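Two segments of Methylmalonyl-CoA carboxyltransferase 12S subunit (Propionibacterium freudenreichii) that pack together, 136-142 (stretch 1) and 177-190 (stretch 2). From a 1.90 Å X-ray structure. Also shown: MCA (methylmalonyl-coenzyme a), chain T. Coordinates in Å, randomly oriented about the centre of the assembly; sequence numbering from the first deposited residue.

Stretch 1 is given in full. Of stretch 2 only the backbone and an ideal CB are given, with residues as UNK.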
ATOM      1  N   PHE E 136     -27.610  16.250  19.264  1.00 12.86           N
ATOM      2  CA  PHE E 136     -28.851  16.323  20.052  1.00 13.02           C
ATOM      3  C   PHE E 136     -29.985  16.566  19.044  1.00 12.85           C
ATOM      4  O   PHE E 136     -30.016  17.603  18.362  1.00 11.03           O
ATOM      5  CB  PHE E 136     -28.843  17.492  21.049  1.00 11.81           C
ATOM      6  CG  PHE E 136     -27.942  17.291  22.248  1.00 12.25           C
ATOM      7  CD1 PHE E 136     -26.623  17.726  22.223  1.00 12.49           C
ATOM      8  CD2 PHE E 136     -28.441  16.735  23.425  1.00  9.59           C
ATOM      9  CE1 PHE E 136     -25.812  17.621  23.365  1.00 12.23           C
ATOM     10  CE2 PHE E 136     -27.647  16.626  24.564  1.00 14.16           C
ATOM     11  CZ  PHE E 136     -26.325  17.073  24.535  1.00 12.86           C
ATOM     12  N   TYR E 137     -30.885  15.592  18.937  1.00 12.30           N
ATOM     13  CA  TYR E 137     -32.030  15.647  18.029  1.00  9.80           C
ATOM     14  C   TYR E 137     -33.277  16.144  18.779  1.00 12.12           C
ATOM     15  O   TYR E 137     -33.569  15.686  19.876  1.00 11.74           O
ATOM     16  CB  TYR E 137     -32.313  14.245  17.484  1.00  8.75           C
ATOM     17  CG  TYR E 137     -31.221  13.684  16.610  1.00 10.86           C
ATOM     18  CD1 TYR E 137     -31.321  13.738  15.227  1.00  9.72           C
ATOM     19  CD2 TYR E 137     -30.114  13.041  17.169  1.00  9.01           C
ATOM     20  CE1 TYR E 137     -30.353  13.156  14.404  1.00  7.97           C
ATOM     21  CE2 TYR E 137     -29.131  12.456  16.361  1.00  9.08           C
ATOM     22  CZ  TYR E 137     -29.257  12.513  14.983  1.00  8.81           C
ATOM     23  OH  TYR E 137     -28.305  11.930  14.179  1.00 10.73           O
ATOM     24  N   ASP E 138     -34.028  17.052  18.165  1.00 12.23           N
ATOM     25  CA  ASP E 138     -35.219  17.627  18.779  1.00 13.77           C
ATOM     26  C   ASP E 138     -35.891  18.249  17.560  1.00 16.25           C
ATOM     27  O   ASP E 138     -35.733  19.443  17.315  1.00 16.48           O
ATOM     28  CB  ASP E 138     -34.781  18.722  19.770  1.00 12.69           C
ATOM     29  CG  ASP E 138     -35.892  19.131  20.725  1.00 15.17           C
ATOM     30  OD1 ASP E 138     -37.052  18.785  20.444  1.00 16.06           O
ATOM     31  OD2 ASP E 138     -35.600  19.807  21.741  1.00 16.02           O
ATOM     32  N   SER E 139     -36.648  17.451  16.807  1.00 14.33           N
ATOM     33  CA  SER E 139     -37.210  17.950  15.554  1.00 18.23           C
ATOM     34  C   SER E 139     -38.501  17.326  15.030  1.00 16.46           C
ATOM     35  O   SER E 139     -38.796  16.164  15.278  1.00 19.12           O
ATOM     36  CB  SER E 139     -36.123  17.800  14.471  1.00 17.65           C
ATOM     37  OG  SER E 139     -36.632  17.906  13.152  1.00 16.95           O
ATOM     38  N   GLY E 140     -39.236  18.112  14.248  1.00 20.87           N
ATOM     39  CA  GLY E 140     -40.468  17.632  13.639  1.00 18.76           C
ATOM     40  C   GLY E 140     -40.204  16.964  12.294  1.00 18.62           C
ATOM     41  O   GLY E 140     -41.141  16.660  11.552  1.00 22.09           O
ATOM     42  N   GLY E 141     -38.930  16.735  11.976  1.00 18.72           N
ATOM     43  CA  GLY E 141     -38.579  16.094  10.714  1.00 15.17           C
ATOM     44  C   GLY E 141     -38.164  17.049   9.595  1.00 16.30           C
ATOM     45  O   GLY E 141     -37.829  18.202   9.845  1.00 17.77           O
ATOM     46  N   ALA E 142     -38.182  16.577   8.352  1.00 17.49           N
ATOM     47  CA  ALA E 142     -37.796  17.426   7.225  1.00 15.72           C
ATOM     48  C   ALA E 142     -38.723  18.642   7.165  1.00 14.77           C
ATOM     49  O   ALA E 142     -39.935  18.511   7.313  1.00 17.92           O
ATOM     50  CB  ALA E 142     -37.871  16.636   5.918  1.00 16.90           C
ATOM     51  N   UNK E 177     -38.988  15.539  19.965  1.00 16.36           N
ATOM     52  CA  UNK E 177     -39.550  14.709  18.902  1.00 15.13           C
ATOM     53  C   UNK E 177     -38.481  14.380  17.867  1.00 12.29           C
ATOM     54  O   UNK E 177     -37.458  15.063  17.765  1.00 15.50           O
ATOM     55  CB  UNK E 177     -40.736  15.412  18.238  1.00 15.13           C
ATOM     56  N   UNK E 178     -38.748  13.327  17.111  1.00 12.20           N
ATOM     57  CA  UNK E 178     -37.909  12.859  16.012  1.00 13.45           C
ATOM     58  C   UNK E 178     -38.956  12.168  15.157  1.00 13.57           C
ATOM     59  O   UNK E 178     -39.057  10.937  15.111  1.00 14.65           O
ATOM     60  CB  UNK E 178     -36.752  11.953  16.438  1.00 13.45           C
ATOM     61  N   UNK E 179     -39.757  12.991  14.488  1.00 17.69           N
ATOM     62  CA  UNK E 179     -40.865  12.506  13.672  1.00 16.33           C
ATOM     63  C   UNK E 179     -40.548  12.154  12.231  1.00 17.06           C
ATOM     64  O   UNK E 179     -40.236  13.036  11.418  1.00 21.52           O
ATOM     65  CB  UNK E 179     -41.970  13.564  13.671  1.00 16.33           C
ATOM     66  N   UNK E 180     -40.648  10.868  11.915  1.00  9.76           N
ATOM     67  CA  UNK E 180     -40.409  10.419  10.561  1.00 12.98           C
ATOM     68  C   UNK E 180     -39.031   9.876  10.220  1.00 15.58           C
ATOM     69  O   UNK E 180     -38.275   9.434  11.086  1.00 12.69           O
ATOM     70  CB  UNK E 180     -40.702  11.588   9.618  1.00 12.98           C
ATOM     71  N   UNK E 181     -38.723   9.913   8.929  1.00 15.26           N
ATOM     72  CA  UNK E 181     -37.449   9.425   8.432  1.00 16.72           C
ATOM     73  C   UNK E 181     -36.230  10.020   9.106  1.00 14.55           C
ATOM     74  O   UNK E 181     -35.152   9.445   9.022  1.00 17.89           O
ATOM     75  CB  UNK E 181     -37.361   9.692   6.928  1.00 16.72           C
ATOM     76  N   UNK E 182     -36.385  11.170   9.757  1.00 13.36           N
ATOM     77  CA  UNK E 182     -35.268  11.791  10.471  1.00 13.99           C
ATOM     78  C   UNK E 182     -34.635  10.733  11.385  1.00 17.62           C
ATOM     79  O   UNK E 182     -33.427  10.738  11.627  1.00 16.66           O
ATOM     80  CB  UNK E 182     -35.732  13.008  11.274  1.00 13.99           C
ATOM     81  N   UNK E 183     -35.476   9.827  11.882  1.00 17.69           N
ATOM     82  CA  UNK E 183     -35.058   8.748  12.778  1.00 15.32           C
ATOM     83  C   UNK E 183     -33.946   7.844  12.232  1.00 12.96           C
ATOM     84  O   UNK E 183     -33.223   7.222  13.004  1.00 12.22           O
ATOM     85  CB  UNK E 183     -36.275   7.883  13.114  1.00 15.32           C
ATOM     86  N   UNK E 184     -33.797   7.762  10.915  1.00 10.63           N
ATOM     87  CA  UNK E 184     -32.753   6.910  10.354  1.00 11.75           C
ATOM     88  C   UNK E 184     -31.330   7.413  10.635  1.00 10.08           C
ATOM     89  O   UNK E 184     -30.390   6.624  10.660  1.00  9.21           O
ATOM     90  CB  UNK E 184     -32.958   6.788   8.843  1.00 11.75           C
ATOM     91  N   UNK E 185     -31.167   8.718  10.859  1.00  9.75           N
ATOM     92  CA  UNK E 185     -29.835   9.251  11.164  1.00 10.36           C
ATOM     93  C   UNK E 185     -29.390   8.645  12.518  1.00 12.33           C
ATOM     94  O   UNK E 185     -28.290   8.096  12.630  1.00  9.53           O
ATOM     95  CB  UNK E 185     -29.847  10.780  11.211  1.00 10.36           C
ATOM     96  N   UNK E 186     -30.238   8.736  13.560  1.00  9.50           N
ATOM     97  CA  UNK E 186     -29.839   8.141  14.845  1.00 11.34           C
ATOM     98  C   UNK E 186     -29.532   6.646  14.677  1.00 13.16           C
ATOM     99  O   UNK E 186     -28.582   6.117  15.262  1.00  8.84           O
ATOM    100  CB  UNK E 186     -30.939   8.339  15.890  1.00 11.34           C
ATOM    101  N   UNK E 187     -30.338   5.968  13.868  1.00  9.91           N
ATOM    102  CA  UNK E 187     -30.140   4.536  13.639  1.00 10.49           C
ATOM    103  C   UNK E 187     -28.791   4.256  13.003  1.00  9.14           C
ATOM    104  O   UNK E 187     -28.214   3.203  13.213  1.00 11.04           O
ATOM    105  CB  UNK E 187     -31.256   3.977  12.754  1.00 10.49           C
ATOM    106  N   UNK E 188     -28.301   5.196  12.209  1.00  8.76           N
ATOM    107  CA  UNK E 188     -27.016   5.023  11.533  1.00  7.87           C
ATOM    108  C   UNK E 188     -25.819   5.464  12.387  1.00 10.51           C
ATOM    109  O   UNK E 188     -24.668   5.253  11.999  1.00 12.14           O
ATOM    110  CB  UNK E 188     -27.021   5.807  10.219  1.00  7.87           C
ATOM    111  N   UNK E 189     -26.076   6.081  13.542  1.00 10.32           N
ATOM    112  CA  UNK E 189     -24.979   6.482  14.430  1.00  7.83           C
ATOM    113  C   UNK E 189     -24.690   5.220  15.238  1.00 12.23           C
ATOM    114  O   UNK E 189     -25.291   4.179  14.984  1.00  7.82           O
ATOM    115  CB  UNK E 189     -25.331   7.680  15.314  1.00  7.83           C
ATOM    116  N   UNK E 190     -23.794   5.285  16.213  1.00  7.89           N
ATOM    117  CA  UNK E 190     -23.502   4.061  16.968  1.00 10.98           C
ATOM    118  C   UNK E 190     -24.367   3.812  18.191  1.00 10.90           C
ATOM    119  O   UNK E 190     -24.751   2.669  18.454  1.00 13.67           O
ATOM    120  CB  UNK E 190     -22.039   4.090  17.415  1.00 10.98           C
TER
HETATM  121  C8  MCA T4005     -43.169  20.781  13.161  1.00 26.78           C
HETATM  122  N9  MCA T4005     -43.275  22.061  12.607  1.00 26.50           N
HETATM  123  C4  MCA T4005     -42.884  21.898  11.288  1.00 25.32           C
HETATM  124  C5  MCA T4005     -42.569  20.526  11.153  1.00 23.13           C
HETATM  125  N7  MCA T4005     -42.758  19.845  12.342  1.00 27.11           N
HETATM  126  N3  MCA T4005     -42.804  22.865  10.285  1.00 24.33           N
HETATM  127  C2  MCA T4005     -42.372  22.340   9.086  1.00 26.44           C
HETATM  128  N1  MCA T4005     -42.037  21.029   8.838  1.00 20.20           N
HETATM  129  C6  MCA T4005     -42.122  20.084   9.858  1.00 24.32           C
HETATM  130  N6  MCA T4005     -41.783  18.822   9.573  1.00 22.38           N
HETATM  131  C1' MCA T4005     -43.654  23.256  13.138  1.00 28.98           C
HETATM  132  C2' MCA T4005     -45.154  23.214  13.448  1.00 31.38           C
HETATM  133  O2' MCA T4005     -45.915  23.554  12.323  1.00 31.99           O
HETATM  134  C3' MCA T4005     -45.242  24.156  14.623  1.00 33.99           C
HETATM  135  O3' MCA T4005     -45.418  25.481  14.153  1.00 36.81           O
HETATM  136  C4' MCA T4005     -43.922  23.988  15.399  1.00 32.66           C
HETATM  137  O4' MCA T4005     -42.988  23.451  14.387  1.00 29.91           O
HETATM  138  C5' MCA T4005     -43.887  22.946  16.588  1.00 36.16           C
HETATM  139  O5' MCA T4005     -44.975  22.429  16.648  1.00 39.16           O
HETATM  140  P1  MCA T4005     -46.114  22.029  17.332  1.00 41.19           P
HETATM  141  O11 MCA T4005     -47.077  21.446  16.552  1.00 41.47           O
HETATM  142  O12 MCA T4005     -46.342  23.253  17.816  1.00 44.18           O
HETATM  143  O6  MCA T4005     -45.859  20.862  18.453  1.00 41.27           O
HETATM  144  P2  MCA T4005     -45.759  19.820  19.276  1.00 39.96           P
HETATM  145  O21 MCA T4005     -47.120  19.979  19.483  1.00 33.06           O
HETATM  146  O22 MCA T4005     -44.745  19.759  20.252  1.00 37.61           O
HETATM  147  O7  MCA T4005     -45.621  18.575  18.276  1.00 32.22           O
HETATM  148  CPB MCA T4005     -44.736  18.438  17.475  1.00 28.92           C
HETATM  149  CPA MCA T4005     -44.571  17.319  16.463  1.00 30.41           C
HETATM  150  CP7 MCA T4005     -45.533  17.931  15.419  1.00 28.74           C
HETATM  151  CP9 MCA T4005     -44.850  15.915  17.052  1.00 31.15           C
HETATM  152  CP8 MCA T4005     -43.097  17.340  15.985  1.00 29.07           C
HETATM  153  OP3 MCA T4005     -45.199  19.060  15.022  1.00 21.39           O
HETATM  154  CP6 MCA T4005     -45.789  17.289  14.179  1.00 30.61           C
HETATM  155  OP2 MCA T4005     -46.201  16.072  14.212  1.00 30.36           O
HETATM  156  NP2 MCA T4005     -45.542  18.005  12.911  1.00 29.75           N
HETATM  157  CP5 MCA T4005     -45.158  17.156  11.833  1.00 32.11           C
HETATM  158  CP4 MCA T4005     -44.490  15.939  11.490  1.00 30.40           C
HETATM  159  CP3 MCA T4005     -44.152  15.489  10.150  1.00 28.58           C
HETATM  160  OP1 MCA T4005     -45.306  15.535   9.437  1.00 23.40           O
HETATM  161  NP1 MCA T4005     -42.951  15.018   9.450  1.00 26.10           N
HETATM  162  CP2 MCA T4005     -43.229  14.716   8.074  1.00 33.50           C
HETATM  163  CP1 MCA T4005     -41.935  14.429   7.438  1.00 32.44           C
HETATM  164  P3  MCA T4005     -45.740  27.000  14.703  1.00 42.31           P
HETATM  165  O31 MCA T4005     -47.113  26.525  15.070  1.00 38.68           O
HETATM  166  O32 MCA T4005     -45.751  27.919  13.517  1.00 44.08           O
HETATM  167  O33 MCA T4005     -45.016  27.526  15.916  1.00 40.06           O
HETATM  168  S   MCA T4005     -41.961  14.070   5.949  1.00 22.29           S
HETATM  169  CS1 MCA T4005     -40.356  13.945   6.243  1.00 21.15           C
HETATM  170  OS1 MCA T4005     -39.618  14.110   7.255  1.00 15.98           O
HETATM  171  CS2 MCA T4005     -39.908  12.703   5.767  1.00 18.10           C
HETATM  172  CS3 MCA T4005     -38.956  12.721   4.846  1.00 19.20           C
HETATM  173  CS4 MCA T4005     -40.153  11.201   6.096  1.00 19.62           C
HETATM  174  OS4 MCA T4005     -39.981  10.314   5.258  1.00 18.80           O
HETATM  175  OS5 MCA T4005     -40.534  10.980   7.238  1.00 20.19           O

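Position 177 opens the short strand, its CA-to-CB bond sideways to stretch 1. Its carbonyl O accepts a hydrogen bond from Ser139 N (2.7 Å). The phi of -70° admits proline, and the methyl CP8 of the ligand lies on this side, so an apolar side chain would suit, though others could be accommodated. The residue is Pro177; its CD lies 3.3 Å from Asp138 OD1, and its CB 3.8 Å from MCA CP8.

Position 178 pairs with Ser139 in a parallel bridge, and the two side chains leave the same face of the sheet. Its ideal CB lies 5.1 Å from Tyr137 CB, close enough for a small side chain to sit beside it; serine, alanine or cysteine would serve. The residue is Cys178, with chi1 in the t well.

At 179 the backbone N gives a weak hydrogen bond to Ser139 O (3.4 Å). The ideal CB stands 3.8 Å from Gly140 O, which favours something small; Ala179 fills the place with a single methyl. Its carbonyl O also receives a CA-H...O contact from Gly141 CA (3.5 Å).

Position 180 has phi/psi of 97/-158°, where a CB would jam against the preceding carbonyl O and come 2.5 Å from MCA OS5. Glycine is required, and Gly180 is found. At 181 the angles suit many residues, but a CB would be crowded by MCA OS4 at 3.2 Å; Gly181 avoids this, and its N donates to MCA OS5 (2.7 Å).

Position 182 points toward Gly141, with the ideal CB 4.2 Å from Gly141 CA. So short a gap favours a small side chain, and Ala182 supplies a methyl.

Position 183 points away from stretch 1, leaving the choice to local needs: Ser183 OG bonds Gly180 O (3.0 Å). Position 184 is out of reach; it is Tyr184.

Position 185 points toward Tyr137, its ideal CB 3.5 Å from Tyr137 OH. A short polar side chain is invited, serine or perhaps threonine. Ser185 accepts at OG the hydrogen bond from Tyr137 OH (2.8 Å), near the plane of the ring.

Position 186 lies beside a face of that ring, where an aliphatic side chain would pack well. Pro186 places CG 3.6 Å from Tyr137 CZ, almost directly over the ring, in a CH-pi contact.

Positions 187 and 188 are out of reach: Ala187 and Leu188. Position 189 points toward Tyr137, so a modest side chain can reach. Thr189 brings CG2 to 3.9 Å from Tyr137 OH, while its OG1 bonds Pro186 O (2.6 Å). Position 190 lies out of reach of stretch 1, which sets no demand there; it is Asp190.

Stretch 2, residues 177-190: PCAGGASYSPALTD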
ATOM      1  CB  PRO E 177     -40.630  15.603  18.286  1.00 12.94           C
ATOM      2  CG  PRO E 177     -41.019  16.500  19.399  1.00 21.55           C
ATOM      3  CD  PRO E 177     -39.700  16.822  20.056  1.00 14.12           C
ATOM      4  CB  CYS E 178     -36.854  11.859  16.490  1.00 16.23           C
ATOM      5  SG  CYS E 178     -35.590  11.532  15.206  1.00 19.12           S
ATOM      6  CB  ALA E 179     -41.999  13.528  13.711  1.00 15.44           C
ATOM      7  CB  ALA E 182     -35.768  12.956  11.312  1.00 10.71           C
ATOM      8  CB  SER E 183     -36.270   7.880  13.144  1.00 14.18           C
ATOM      9  OG  SER E 183     -37.268   8.651  13.797  1.00 14.18           O
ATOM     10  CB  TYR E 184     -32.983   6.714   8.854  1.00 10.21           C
ATOM     11  CG  TYR E 184     -34.196   5.858   8.544  1.00  9.45           C
ATOM     12  CD1 TYR E 184     -35.211   6.323   7.700  1.00 11.20           C
ATOM     13  CD2 TYR E 184     -34.334   4.579   9.104  1.00  8.60           C
ATOM     14  CE1 TYR E 184     -36.341   5.533   7.425  1.00 10.89           C
ATOM     15  CE2 TYR E 184     -35.448   3.789   8.837  1.00 10.03           C
ATOM     16  CZ  TYR E 184     -36.456   4.276   7.993  1.00 15.92           C
ATOM     17  OH  TYR E 184     -37.581   3.502   7.735  1.00 12.46           O
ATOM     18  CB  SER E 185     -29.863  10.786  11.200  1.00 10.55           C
ATOM     19  OG  SER E 185     -28.564  11.313  11.437  1.00 14.02           O
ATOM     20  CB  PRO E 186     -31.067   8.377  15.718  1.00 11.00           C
ATOM     21  CG  PRO E 186     -31.480   9.725  15.296  1.00  8.81           C
ATOM     22  CD  PRO E 186     -31.377   9.654  13.762  1.00 11.89           C
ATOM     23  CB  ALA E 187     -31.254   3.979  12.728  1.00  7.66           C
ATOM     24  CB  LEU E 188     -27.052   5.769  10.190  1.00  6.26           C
ATOM     25  CG  LEU E 188     -28.018   5.186   9.131  1.00  9.07           C
ATOM     26  CD1 LEU E 188     -28.156   6.150   7.954  1.00  9.93           C
ATOM     27  CD2 LEU E 188     -27.513   3.827   8.640  1.00  2.53           C
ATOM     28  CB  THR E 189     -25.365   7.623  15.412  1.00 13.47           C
ATOM     29  OG1 THR E 189     -26.398   7.175  16.308  1.00  9.30           O
ATOM     30  CG2 THR E 189     -25.846   8.881  14.628  1.00 12.19           C
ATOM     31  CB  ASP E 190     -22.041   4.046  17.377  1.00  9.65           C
ATOM     32  CG  ASP E 190     -21.122   4.128  16.185  1.00 10.56           C
ATOM     33  OD1 ASP E 190     -20.316   5.072  16.134  1.00 11.56           O
ATOM     34  OD2 ASP E 190     -21.225   3.256  15.296  1.00  9.91           O
TER
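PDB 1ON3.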